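Long-range contact in scyllo-inosose 3-dehydrogenase (PDB 3IP1), which catalyses the NAD(+)-dependent oxidation of scyllo-inosose to 3-dehydro-scyllo-inosose as a zinc-containing member of the alcohol dehydrogenase family: residues 249-253 / 387-391. Residue numbers count along the deposited sequence, not the author numbering.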
ATOM      1  N   VAL A 249     -12.852  30.408 -19.412  1.00 33.70           N
ATOM      2  CA  VAL A 249     -11.476  30.800 -19.157  1.00 32.97           C
ATOM      3  C   VAL A 249     -10.714  29.708 -18.390  1.00 32.37           C
ATOM      4  O   VAL A 249      -9.535  29.490 -18.632  1.00 32.00           O
ATOM      5  CB  VAL A 249     -11.386  32.179 -18.422  1.00 33.14           C
ATOM      6  CG1 VAL A 249     -11.795  32.076 -16.953  1.00 32.16           C
ATOM      7  CG2 VAL A 249      -9.982  32.763 -18.554  1.00 33.26           C
ATOM      8  N   ARG A 250     -11.400  29.051 -17.456  1.00 31.65           N
ATOM      9  CA  ARG A 250     -10.826  27.928 -16.724  1.00 31.76           C
ATOM     10  C   ARG A 250     -10.615  26.677 -17.604  1.00 32.11           C
ATOM     11  O   ARG A 250      -9.584  26.012 -17.493  1.00 32.28           O
ATOM     12  CB  ARG A 250     -11.657  27.643 -15.482  1.00 31.00           C
ATOM     13  CG  ARG A 250     -11.584  28.804 -14.489  1.00 29.87           C
ATOM     14  CD  ARG A 250     -12.528  28.679 -13.308  1.00 28.29           C
ATOM     15  NE  ARG A 250     -12.328  29.793 -12.376  1.00 30.06           N
ATOM     16  CZ  ARG A 250     -12.798  31.028 -12.571  1.00 30.41           C
ATOM     17  NH1 ARG A 250     -13.501  31.309 -13.661  1.00 30.72           N
ATOM     18  NH2 ARG A 250     -12.575  31.982 -11.684  1.00 28.40           N
ATOM     19  N   ARG A 251     -11.551  26.394 -18.510  1.00 32.67           N
ATOM     20  CA  ARG A 251     -11.370  25.303 -19.470  1.00 33.21           C
ATOM     21  C   ARG A 251     -10.170  25.509 -20.404  1.00 33.91           C
ATOM     22  O   ARG A 251      -9.417  24.564 -20.681  1.00 34.09           O
ATOM     23  CB  ARG A 251     -12.637  25.068 -20.289  1.00 33.38           C
ATOM     24  CG  ARG A 251     -13.768  24.425 -19.512  1.00 33.18           C
ATOM     25  CD  ARG A 251     -14.877  23.971 -20.435  1.00 35.70           C
ATOM     26  NE  ARG A 251     -15.288  25.029 -21.353  1.00 36.67           N
ATOM     27  CZ  ARG A 251     -16.266  25.889 -21.108  1.00 37.18           C
ATOM     28  NH1 ARG A 251     -16.567  26.810 -21.996  1.00 37.73           N
ATOM     29  NH2 ARG A 251     -16.946  25.823 -19.978  1.00 38.24           N
ATOM     30  N   ASN A 252      -9.985  26.738 -20.883  1.00 33.96           N
ATOM     31  CA  ASN A 252      -8.805  27.068 -21.690  1.00 34.43           C
ATOM     32  C   ASN A 252      -7.492  26.954 -20.901  1.00 33.70           C
ATOM     33  O   ASN A 252      -6.495  26.468 -21.416  1.00 33.20           O
ATOM     34  CB  ASN A 252      -8.952  28.458 -22.310  1.00 34.82           C
ATOM     35  CG  ASN A 252     -10.051  28.508 -23.361  1.00 36.94           C
ATOM     36  OD1 ASN A 252     -10.514  27.466 -23.848  1.00 38.99           O
ATOM     37  ND2 ASN A 252     -10.484  29.716 -23.706  1.00 37.57           N
ATOM     38  N   LEU A 253      -7.512  27.399 -19.646  1.00 32.97           N
ATOM     39  CA  LEU A 253      -6.378  27.175 -18.747  1.00 32.20           C
ATOM     40  C   LEU A 253      -6.067  25.694 -18.551  1.00 31.28           C
ATOM     41  O   LEU A 253      -4.904  25.317 -18.570  1.00 31.14           O
ATOM     42  CB  LEU A 253      -6.586  27.848 -17.388  1.00 31.73           C
ATOM     43  CG  LEU A 253      -6.341  29.355 -17.375  1.00 32.39           C
ATOM     44  CD1 LEU A 253      -6.509  29.894 -15.950  1.00 31.38           C
ATOM     45  CD2 LEU A 253      -4.962  29.733 -17.948  1.00 31.48           C
ATOM     46  N   LYS A 387     -15.910  36.646 -11.986  1.00 39.94           N
ATOM     47  CA  LYS A 387     -15.508  35.266 -12.253  1.00 40.78           C
ATOM     48  C   LYS A 387     -14.444  35.121 -13.332  1.00 40.31           C
ATOM     49  O   LYS A 387     -13.964  34.017 -13.560  1.00 40.98           O
ATOM     50  CB  LYS A 387     -16.707  34.431 -12.689  1.00 41.10           C
ATOM     51  CG  LYS A 387     -17.837  34.321 -11.691  1.00 43.77           C
ATOM     52  CD  LYS A 387     -19.129  34.139 -12.483  1.00 47.85           C
ATOM     53  CE  LYS A 387     -19.505  35.442 -13.204  1.00 49.62           C
ATOM     54  NZ  LYS A 387     -20.073  35.205 -14.566  1.00 51.48           N
ATOM     55  N   SER A 388     -14.097  36.206 -14.015  1.00 39.62           N
ATOM     56  CA  SER A 388     -13.064  36.148 -15.053  1.00 38.89           C
ATOM     57  C   SER A 388     -11.646  36.007 -14.458  1.00 37.84           C
ATOM     58  O   SER A 388     -10.730  35.488 -15.112  1.00 37.85           O
ATOM     59  CB  SER A 388     -13.142  37.383 -15.939  1.00 39.04           C
ATOM     60  OG  SER A 388     -12.807  38.549 -15.198  1.00 40.20           O
ATOM     61  N   LEU A 389     -11.479  36.466 -13.218  1.00 36.41           N
ATOM     62  CA  LEU A 389     -10.206  36.375 -12.508  1.00 34.94           C
ATOM     63  C   LEU A 389     -10.007  35.004 -11.837  1.00 34.25           C
ATOM     64  O   LEU A 389     -10.634  34.711 -10.817  1.00 34.31           O
ATOM     65  CB  LEU A 389     -10.096  37.511 -11.481  1.00 34.33           C
ATOM     66  CG  LEU A 389     -10.300  38.936 -12.012  1.00 34.35           C
ATOM     67  CD1 LEU A 389     -10.577  39.915 -10.863  1.00 33.80           C
ATOM     68  CD2 LEU A 389      -9.144  39.423 -12.892  1.00 31.29           C
ATOM     69  N   VAL A 390      -9.139  34.174 -12.414  1.00 32.92           N
ATOM     70  CA  VAL A 390      -8.856  32.823 -11.860  1.00 31.78           C
ATOM     71  C   VAL A 390      -8.031  32.908 -10.572  1.00 30.85           C
ATOM     72  O   VAL A 390      -8.364  32.290  -9.547  1.00 30.04           O
ATOM     73  CB  VAL A 390      -8.133  31.911 -12.902  1.00 31.73           C
ATOM     74  CG1 VAL A 390      -7.934  30.497 -12.366  1.00 31.55           C
ATOM     75  CG2 VAL A 390      -8.917  31.866 -14.190  1.00 31.49           C
ATOM     76  N   LYS A 391      -6.947  33.675 -10.644  1.00 30.21           N
ATOM     77  CA  LYS A 391      -6.057  33.876  -9.524  1.00 29.54           C
ATOM     78  C   LYS A 391      -5.456  35.263  -9.629  1.00 29.90           C
ATOM     79  O   LYS A 391      -4.927  35.655 -10.681  1.00 29.22           O
ATOM     80  CB  LYS A 391      -4.966  32.792  -9.501  1.00 29.47           C
ATOM     81  CG  LYS A 391      -3.778  33.033  -8.542  1.00 28.41           C
ATOM     82  CD  LYS A 391      -4.141  32.896  -7.064  1.00 28.62           C
ATOM     83  CE  LYS A 391      -4.609  31.481  -6.756  1.00 28.33           C
ATOM     84  NZ  LYS A 391      -5.104  31.380  -5.363  1.00 28.15           N
TER
HETATM   85  O   HOH W   1     -10.849  30.641  -9.613  1.00 33.96           O
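Arg250 makes the polar link here, giving two hydrogen bonds to one backbone carbonyl: NH1 of Arg250 lies 2.7 Å from O of Lys387, and NH2 of Arg250 lies 3.1 Å from the same oxygen. The contact joins helix 248-257 of the Rossmann-type nucleotide-binding domain to the loop that leads into strand 392-395 of the catalytic domain's mixed sheet. Arginine suits the place because its long arm spans the gap while its fork of donors serves several acceptors. NH1 also bonds to Ser247 OG, and NH2 donates to water 1, which in turn donates to O of Val390. By similarity, Arg250 and neighbouring Glu245 bind NAD(+), so the loop probably borders the cofactor site.

Next to these bonds, buried Val390 supplies the apolar surface on the loop side. Its CG2 sits over one face of the guanidinium and 4.1 Å from CG of Arg250, so the short branched valine packs one methyl against both parts of the arginine. Val249 and Leu253, one helical turn apart, both point toward the loop and pack against this methyl, and Leu227 of helix 224-235 touches both Leu253 and Val390. The tightest apolar approach is 3.6 Å, between CD1 of Leu253 and CG2 of Val390.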